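Local coordinates for dehydroquinate synthase (Thermus thermophilus, PDB 1UJN), which probably catalyses the conversion of 3-deoxy-D-arabino-heptulosonate 7-phosphate to dehydroquinate and phosphate, using NAD and a divalent metal ion, in chorismate biosynthesis, at residues A[223-235]-A[310-322]. Sequence-based numbering, arbitrary orientation.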
ATOM      1  N   LYS A 223       0.736   3.351 -25.505  1.00 59.95           N
ATOM      2  CA  LYS A 223      -0.120   2.190 -25.734  1.00 59.40           C
ATOM      3  C   LYS A 223      -0.947   1.726 -24.538  1.00 58.38           C
ATOM      4  O   LYS A 223      -2.075   1.264 -24.702  1.00 57.95           O
ATOM      5  CB  LYS A 223       0.730   1.019 -26.234  1.00 60.14           C
ATOM      6  CG  LYS A 223       1.593   1.351 -27.440  1.00 61.08           C
ATOM      7  CD  LYS A 223       0.751   1.791 -28.625  1.00 62.55           C
ATOM      8  CE  LYS A 223       1.627   2.200 -29.796  1.00 63.67           C
ATOM      9  NZ  LYS A 223       2.519   1.090 -30.238  1.00 65.01           N
ATOM     10  N   ARG A 224      -0.390   1.848 -23.339  1.00 57.17           N
ATOM     11  CA  ARG A 224      -1.077   1.399 -22.133  1.00 55.18           C
ATOM     12  C   ARG A 224      -2.495   1.943 -21.959  1.00 53.23           C
ATOM     13  O   ARG A 224      -3.379   1.226 -21.492  1.00 51.65           O
ATOM     14  CB  ARG A 224      -0.243   1.737 -20.899  1.00 56.09           C
ATOM     15  CG  ARG A 224      -0.633   0.946 -19.665  1.00 57.25           C
ATOM     16  CD  ARG A 224       0.358   1.180 -18.547  1.00 59.55           C
ATOM     17  NE  ARG A 224       0.107   0.321 -17.397  1.00 61.50           N
ATOM     18  CZ  ARG A 224       0.838   0.334 -16.288  1.00 63.30           C
ATOM     19  NH1 ARG A 224       1.868   1.163 -16.181  1.00 64.15           N
ATOM     20  NH2 ARG A 224       0.544  -0.482 -15.287  1.00 64.02           N
ATOM     21  N   ARG A 225      -2.721   3.199 -22.329  1.00 50.99           N
ATOM     22  CA  ARG A 225      -4.077   3.696 -22.122  1.00 48.87           C
ATOM     23  C   ARG A 225      -5.026   3.234 -23.230  1.00 46.12           C
ATOM     24  O   ARG A 225      -6.226   3.474 -23.196  1.00 44.93           O
ATOM     25  CB  ARG A 225      -4.025   5.223 -22.081  1.00 51.07           C
ATOM     26  CG  ARG A 225      -3.752   5.832 -23.458  1.00 54.30           C
ATOM     27  CD  ARG A 225      -3.022   7.176 -23.359  1.00 56.96           C
ATOM     28  NE  ARG A 225      -3.302   8.001 -24.538  1.00 59.54           N
ATOM     29  CZ  ARG A 225      -2.332   8.103 -25.465  1.00 60.27           C
ATOM     30  NH1 ARG A 225      -1.185   7.468 -25.300  1.00 60.79           N
ATOM     31  NH2 ARG A 225      -2.538   8.844 -26.559  1.00 61.41           N
ATOM     32  N   LEU A 226      -4.506   2.471 -24.187  1.00 42.25           N
ATOM     33  CA  LEU A 226      -5.344   1.884 -25.227  1.00 38.71           C
ATOM     34  C   LEU A 226      -6.156   0.738 -24.623  1.00 37.01           C
ATOM     35  O   LEU A 226      -7.159   0.305 -25.189  1.00 34.39           O
ATOM     36  CB  LEU A 226      -4.478   1.355 -26.375  1.00 40.26           C
ATOM     37  CG  LEU A 226      -3.581   2.370 -27.095  1.00 41.19           C
ATOM     38  CD1 LEU A 226      -2.725   1.641 -28.122  1.00 42.24           C
ATOM     39  CD2 LEU A 226      -4.425   3.446 -27.772  1.00 41.19           C
ATOM     40  N   LEU A 227      -5.713   0.249 -23.469  1.00 34.32           N
ATOM     41  CA  LEU A 227      -6.404  -0.837 -22.780  1.00 34.76           C
ATOM     42  C   LEU A 227      -7.781  -0.361 -22.324  1.00 34.37           C
ATOM     43  O   LEU A 227      -8.640  -1.165 -21.954  1.00 34.53           O
ATOM     44  CB  LEU A 227      -5.582  -1.304 -21.575  1.00 35.36           C
ATOM     45  CG  LEU A 227      -4.207  -1.907 -21.885  1.00 34.69           C
ATOM     46  CD1 LEU A 227      -3.405  -2.047 -20.603  1.00 36.90           C
ATOM     47  CD2 LEU A 227      -4.381  -3.258 -22.563  1.00 35.68           C
ATOM     48  N   ASN A 228      -7.992   0.950 -22.355  1.00 33.01           N
ATOM     49  CA  ASN A 228      -9.275   1.511 -21.949  1.00 34.75           C
ATOM     50  C   ASN A 228     -10.264   1.566 -23.106  1.00 32.75           C
ATOM     51  O   ASN A 228     -11.295   2.235 -23.024  1.00 31.80           O
ATOM     52  CB  ASN A 228      -9.081   2.909 -21.359  1.00 37.10           C
ATOM     53  CG  ASN A 228      -8.322   2.881 -20.046  1.00 43.15           C
ATOM     54  OD1 ASN A 228      -8.686   2.148 -19.121  1.00 44.82           O
ATOM     55  ND2 ASN A 228      -7.261   3.679 -19.954  1.00 44.21           N
ATOM     56  N   LEU A 229      -9.943   0.859 -24.187  1.00 30.85           N
ATOM     57  CA  LEU A 229     -10.816   0.813 -25.357  1.00 30.56           C
ATOM     58  C   LEU A 229     -12.187   0.269 -24.951  1.00 31.35           C
ATOM     59  O   LEU A 229     -12.281  -0.806 -24.361  1.00 31.03           O
ATOM     60  CB  LEU A 229     -10.202  -0.090 -26.432  1.00 30.75           C
ATOM     61  CG  LEU A 229     -11.010  -0.362 -27.706  1.00 29.95           C
ATOM     62  CD1 LEU A 229     -11.229   0.936 -28.488  1.00 29.53           C
ATOM     63  CD2 LEU A 229     -10.270  -1.382 -28.556  1.00 29.56           C
ATOM     64  N   GLY A 230     -13.238   1.025 -25.263  1.00 32.47           N
ATOM     65  CA  GLY A 230     -14.594   0.608 -24.934  1.00 33.22           C
ATOM     66  C   GLY A 230     -14.994   0.793 -23.479  1.00 35.25           C
ATOM     67  O   GLY A 230     -16.127   0.485 -23.101  1.00 34.63           O
ATOM     68  N   HIS A 231     -14.082   1.311 -22.663  1.00 34.44           N
ATOM     69  CA  HIS A 231     -14.360   1.502 -21.242  1.00 35.48           C
ATOM     70  C   HIS A 231     -15.034   2.816 -20.848  1.00 33.84           C
ATOM     71  O   HIS A 231     -15.614   2.908 -19.767  1.00 33.31           O
ATOM     72  CB  HIS A 231     -13.074   1.334 -20.429  1.00 37.36           C
ATOM     73  CG  HIS A 231     -12.640  -0.091 -20.269  1.00 39.84           C
ATOM     74  ND1 HIS A 231     -12.328  -0.903 -21.339  1.00 40.43           N
ATOM     75  CD2 HIS A 231     -12.459  -0.847 -19.159  1.00 40.42           C
ATOM     76  CE1 HIS A 231     -11.970  -2.096 -20.896  1.00 41.10           C
ATOM     77  NE2 HIS A 231     -12.041  -2.089 -19.577  1.00 41.62           N
ATOM     78  N   THR A 232     -14.961   3.830 -21.704  1.00 33.12           N
ATOM     79  CA  THR A 232     -15.588   5.112 -21.386  1.00 31.75           C
ATOM     80  C   THR A 232     -17.107   4.943 -21.361  1.00 31.50           C
ATOM     81  O   THR A 232     -17.771   5.338 -20.400  1.00 32.16           O
ATOM     82  CB  THR A 232     -15.206   6.203 -22.412  1.00 34.26           C
ATOM     83  OG1 THR A 232     -13.780   6.352 -22.442  1.00 35.39           O
ATOM     84  CG2 THR A 232     -15.830   7.538 -22.024  1.00 33.50           C
ATOM     85  N   LEU A 233     -17.658   4.354 -22.418  1.00 29.39           N
ATOM     86  CA  LEU A 233     -19.094   4.127 -22.459  1.00 29.46           C
ATOM     87  C   LEU A 233     -19.426   2.953 -21.544  1.00 28.19           C
ATOM     88  O   LEU A 233     -20.452   2.956 -20.861  1.00 27.40           O
ATOM     89  CB  LEU A 233     -19.562   3.821 -23.887  1.00 28.26           C
ATOM     90  CG  LEU A 233     -21.064   3.519 -23.984  1.00 29.88           C
ATOM     91  CD1 LEU A 233     -21.860   4.708 -23.462  1.00 30.44           C
ATOM     92  CD2 LEU A 233     -21.447   3.208 -25.419  1.00 29.46           C
ATOM     93  N   GLY A 234     -18.546   1.954 -21.526  1.00 27.83           N
ATOM     94  CA  GLY A 234     -18.766   0.788 -20.689  1.00 27.89           C
ATOM     95  C   GLY A 234     -18.981   1.172 -19.239  1.00 29.65           C
ATOM     96  O   GLY A 234     -19.920   0.716 -18.589  1.00 29.50           O
ATOM     97  N   HIS A 235     -18.097   2.019 -18.730  1.00 30.26           N
ATOM     98  CA  HIS A 235     -18.179   2.481 -17.355  1.00 31.93           C
ATOM     99  C   HIS A 235     -19.506   3.190 -17.101  1.00 32.08           C
ATOM    100  O   HIS A 235     -20.136   2.999 -16.059  1.00 30.66           O
ATOM    101  CB  HIS A 235     -17.027   3.440 -17.067  1.00 35.84           C
ATOM    102  CG  HIS A 235     -17.045   4.001 -15.683  1.00 40.09           C
ATOM    103  ND1 HIS A 235     -16.684   3.263 -14.577  1.00 42.78           N
ATOM    104  CD2 HIS A 235     -17.396   5.224 -15.223  1.00 42.90           C
ATOM    105  CE1 HIS A 235     -16.811   4.009 -13.493  1.00 44.10           C
ATOM    106  NE2 HIS A 235     -17.241   5.203 -13.857  1.00 45.83           N
ATOM    107  N   HIS A 310     -11.138  12.042 -23.038  1.00 55.92           N
ATOM    108  CA  HIS A 310     -10.464  11.457 -24.192  1.00 54.17           C
ATOM    109  C   HIS A 310     -10.987  10.047 -24.474  1.00 51.12           C
ATOM    110  O   HIS A 310     -11.174   9.233 -23.578  1.00 50.93           O
ATOM    111  CB  HIS A 310      -8.961  11.409 -23.905  1.00 55.65           C
ATOM    112  CG  HIS A 310      -8.338  12.750 -24.205  1.00 57.94           C
ATOM    113  ND1 HIS A 310      -8.741  13.905 -23.619  1.00 58.16           N
ATOM    114  CD2 HIS A 310      -7.227  13.028 -25.010  1.00 58.32           C
ATOM    115  CE1 HIS A 310      -7.885  14.851 -24.052  1.00 58.39           C
ATOM    116  NE2 HIS A 310      -6.969  14.355 -24.886  1.00 59.19           N
ATOM    117  N   TRP A 311     -11.241   9.716 -25.735  1.00 47.15           N
ATOM    118  CA  TRP A 311     -11.743   8.397 -26.096  1.00 42.27           C
ATOM    119  C   TRP A 311     -10.700   7.601 -26.864  1.00 39.71           C
ATOM    120  O   TRP A 311      -9.926   8.167 -27.637  1.00 39.06           O
ATOM    121  CB  TRP A 311     -12.981   8.512 -26.987  1.00 42.11           C
ATOM    122  CG  TRP A 311     -14.104   9.319 -26.429  1.00 40.78           C
ATOM    123  CD1 TRP A 311     -14.178  10.681 -26.348  1.00 40.08           C
ATOM    124  CD2 TRP A 311     -15.336   8.816 -25.908  1.00 40.11           C
ATOM    125  NE1 TRP A 311     -15.388  11.058 -25.813  1.00 40.22           N
ATOM    126  CE2 TRP A 311     -16.118   9.932 -25.533  1.00 39.97           C
ATOM    127  CE3 TRP A 311     -15.859   7.529 -25.720  1.00 39.61           C
ATOM    128  CZ2 TRP A 311     -17.396   9.799 -24.982  1.00 39.50           C
ATOM    129  CZ3 TRP A 311     -17.128   7.397 -25.173  1.00 38.74           C
ATOM    130  CH2 TRP A 311     -17.884   8.528 -24.811  1.00 39.10           C
ATOM    131  N   VAL A 312     -10.682   6.288 -26.652  1.00 36.10           N
ATOM    132  CA  VAL A 312      -9.764   5.423 -27.381  1.00 34.11           C
ATOM    133  C   VAL A 312     -10.550   5.025 -28.626  1.00 32.57           C
ATOM    134  O   VAL A 312     -11.548   4.303 -28.538  1.00 28.88           O
ATOM    135  CB  VAL A 312      -9.398   4.148 -26.585  1.00 34.24           C
ATOM    136  CG1 VAL A 312      -8.499   3.259 -27.424  1.00 33.70           C
ATOM    137  CG2 VAL A 312      -8.697   4.522 -25.286  1.00 35.46           C
ATOM    138  N   VAL A 313     -10.110   5.516 -29.778  1.00 30.42           N
ATOM    139  CA  VAL A 313     -10.781   5.240 -31.043  1.00 30.64           C
ATOM    140  C   VAL A 313      -9.978   4.289 -31.920  1.00 30.89           C
ATOM    141  O   VAL A 313      -8.830   4.569 -32.258  1.00 30.89           O
ATOM    142  CB  VAL A 313     -11.013   6.549 -31.846  1.00 31.94           C
ATOM    143  CG1 VAL A 313     -11.764   6.250 -33.138  1.00 31.11           C
ATOM    144  CG2 VAL A 313     -11.783   7.552 -31.003  1.00 31.84           C
ATOM    145  N   PRO A 314     -10.574   3.146 -32.294  1.00 30.24           N
ATOM    146  CA  PRO A 314      -9.886   2.170 -33.142  1.00 31.13           C
ATOM    147  C   PRO A 314     -10.130   2.497 -34.617  1.00 31.16           C
ATOM    148  O   PRO A 314     -11.244   2.344 -35.114  1.00 29.44           O
ATOM    149  CB  PRO A 314     -10.532   0.857 -32.730  1.00 30.78           C
ATOM    150  CG  PRO A 314     -11.962   1.270 -32.528  1.00 29.96           C
ATOM    151  CD  PRO A 314     -11.840   2.590 -31.776  1.00 31.99           C
ATOM    152  N   LEU A 315      -9.092   2.958 -35.309  1.00 32.12           N
ATOM    153  CA  LEU A 315      -9.222   3.295 -36.726  1.00 33.41           C
ATOM    154  C   LEU A 315      -8.985   2.057 -37.579  1.00 35.02           C
ATOM    155  O   LEU A 315      -9.457   1.962 -38.715  1.00 34.74           O
ATOM    156  CB  LEU A 315      -8.229   4.399 -37.096  1.00 33.21           C
ATOM    157  CG  LEU A 315      -8.406   5.714 -36.325  1.00 34.68           C
ATOM    158  CD1 LEU A 315      -7.342   6.709 -36.758  1.00 35.81           C
ATOM    159  CD2 LEU A 315      -9.794   6.282 -36.574  1.00 33.77           C
ATOM    160  N   ALA A 316      -8.255   1.104 -37.011  1.00 35.21           N
ATOM    161  CA  ALA A 316      -7.944  -0.156 -37.674  1.00 36.80           C
ATOM    162  C   ALA A 316      -7.304  -1.039 -36.618  1.00 36.65           C
ATOM    163  O   ALA A 316      -6.730  -0.536 -35.654  1.00 36.24           O
ATOM    164  CB  ALA A 316      -6.971   0.075 -38.827  1.00 36.42           C
ATOM    165  N   PRO A 317      -7.408  -2.368 -36.769  1.00 38.81           N
ATOM    166  CA  PRO A 317      -6.794  -3.240 -35.762  1.00 38.41           C
ATOM    167  C   PRO A 317      -5.320  -2.875 -35.600  1.00 38.16           C
ATOM    168  O   PRO A 317      -4.573  -2.844 -36.577  1.00 38.34           O
ATOM    169  CB  PRO A 317      -6.989  -4.634 -36.354  1.00 39.91           C
ATOM    170  CG  PRO A 317      -8.276  -4.493 -37.117  1.00 40.10           C
ATOM    171  CD  PRO A 317      -8.095  -3.158 -37.806  1.00 38.53           C
ATOM    172  N   GLY A 318      -4.909  -2.579 -34.370  1.00 37.53           N
ATOM    173  CA  GLY A 318      -3.525  -2.216 -34.123  1.00 37.85           C
ATOM    174  C   GLY A 318      -3.251  -0.738 -34.346  1.00 38.58           C
ATOM    175  O   GLY A 318      -2.183  -0.234 -33.992  1.00 38.39           O
ATOM    176  N   ARG A 319      -4.210  -0.037 -34.940  1.00 37.59           N
ATOM    177  CA  ARG A 319      -4.046   1.390 -35.194  1.00 38.59           C
ATOM    178  C   ARG A 319      -5.158   2.180 -34.515  1.00 38.03           C
ATOM    179  O   ARG A 319      -6.247   2.354 -35.070  1.00 36.28           O
ATOM    180  CB  ARG A 319      -4.044   1.665 -36.700  1.00 38.87           C
ATOM    181  CG  ARG A 319      -3.623   3.083 -37.065  1.00 41.68           C
ATOM    182  CD  ARG A 319      -3.271   3.186 -38.543  1.00 41.74           C
ATOM    183  NE  ARG A 319      -4.428   3.006 -39.413  1.00 42.34           N
ATOM    184  CZ  ARG A 319      -5.420   3.882 -39.529  1.00 42.84           C
ATOM    185  NH1 ARG A 319      -5.399   5.008 -38.828  1.00 43.12           N
ATOM    186  NH2 ARG A 319      -6.428   3.638 -40.355  1.00 44.96           N
ATOM    187  N   LEU A 320      -4.875   2.655 -33.308  1.00 36.86           N
ATOM    188  CA  LEU A 320      -5.845   3.418 -32.539  1.00 38.24           C
ATOM    189  C   LEU A 320      -5.321   4.788 -32.129  1.00 38.91           C
ATOM    190  O   LEU A 320      -4.112   5.033 -32.112  1.00 39.33           O
ATOM    191  CB  LEU A 320      -6.247   2.643 -31.280  1.00 38.65           C
ATOM    192  CG  LEU A 320      -6.973   1.306 -31.437  1.00 38.27           C
ATOM    193  CD1 LEU A 320      -6.034   0.253 -31.999  1.00 39.32           C
ATOM    194  CD2 LEU A 320      -7.499   0.876 -30.079  1.00 40.81           C
ATOM    195  N   VAL A 321      -6.244   5.678 -31.791  1.00 37.85           N
ATOM    196  CA  VAL A 321      -5.887   7.019 -31.362  1.00 39.33           C
ATOM    197  C   VAL A 321      -6.678   7.392 -30.117  1.00 39.86           C
ATOM    198  O   VAL A 321      -7.770   6.873 -29.881  1.00 39.39           O
ATOM    199  CB  VAL A 321      -6.176   8.062 -32.467  1.00 38.92           C
ATOM    200  CG1 VAL A 321      -5.325   7.767 -33.688  1.00 38.73           C
ATOM    201  CG2 VAL A 321      -7.657   8.044 -32.829  1.00 39.77           C
ATOM    202  N   VAL A 322      -6.108   8.281 -29.313  1.00 40.50           N
ATOM    203  CA  VAL A 322      -6.756   8.752 -28.098  1.00 42.53           C
ATOM    204  C   VAL A 322      -6.909  10.253 -28.282  1.00 42.89           C
ATOM    205  O   VAL A 322      -5.923  10.961 -28.500  1.00 43.39           O
ATOM    206  CB  VAL A 322      -5.894   8.461 -26.854  1.00 42.27           C
ATOM    207  CG1 VAL A 322      -6.594   8.971 -25.599  1.00 43.05           C
ATOM    208  CG2 VAL A 322      -5.633   6.968 -26.750  1.00 42.99           C
TER
HETATM  209  O   HOH W   1     -12.472   4.913 -24.462  1.00 33.38           O
HETATM  210  O   HOH W   2     -13.250   3.579 -26.554  1.00 36.45           O
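Leu229 and Val312 bring the two backbones closest, their CA atoms 5.1 Å apart, where the loop between the 3-10 turn 223-227 and helix 231-240 passes the two-stranded antiparallel hairpin of 311-314 and 319-323. No direct hydrogen bond joins the segments; two waters bridge them instead. One accepts from Val312 N, donates to Asn228 O and also hydrogen-bonds Thr232 OG1; the other accepts from Gly230 N and donates to Val312 O, 2.7 Å from it. Val312 points its methyls at the 3-10 turn and the loop after it: CG2 lies 3.4 Å from Arg225 O, while CG1 meets Leu229 CD1. With its CG anti to the backbone N (chi1 175°), Leu229 spreads its branches over the hairpin, CD1 reaching Pro314 CD at 3.7 Å and CD2 meeting Leu320 CD2. Leu226 CD2 fits among Val312 CG1, Leu320 CB and Val322 CG2. Thr232 lays CG2 over one face of the Trp311 six-membered ring, a CH-pi contact 3.6 Å from the centroid and 19° off the normal. Arg225, extended from CG to NE, brings its guanidinium obliquely against Val322, Arg225 NE 3.4 Å from Val322 CG2. An alanine here would lack the guanidinium and is likely to open a gap beside Val322 CB and CG2. His231, a predicted zinc ligand, donates a hydrogen bond from ND1 to Leu229 O (3.0 Å, 159°), the acceptor in its ring plane, consistent with the loop fixing the ring's rotation. Around the contact, helix 164-181 meets Leu226 and Leu229, helix 247-264 packs on Leu229, Leu233 and Pro314, and helix 327-342 touches Leu233 and Trp311, so the hairpin is built into the helical C-terminal part of the enzyme.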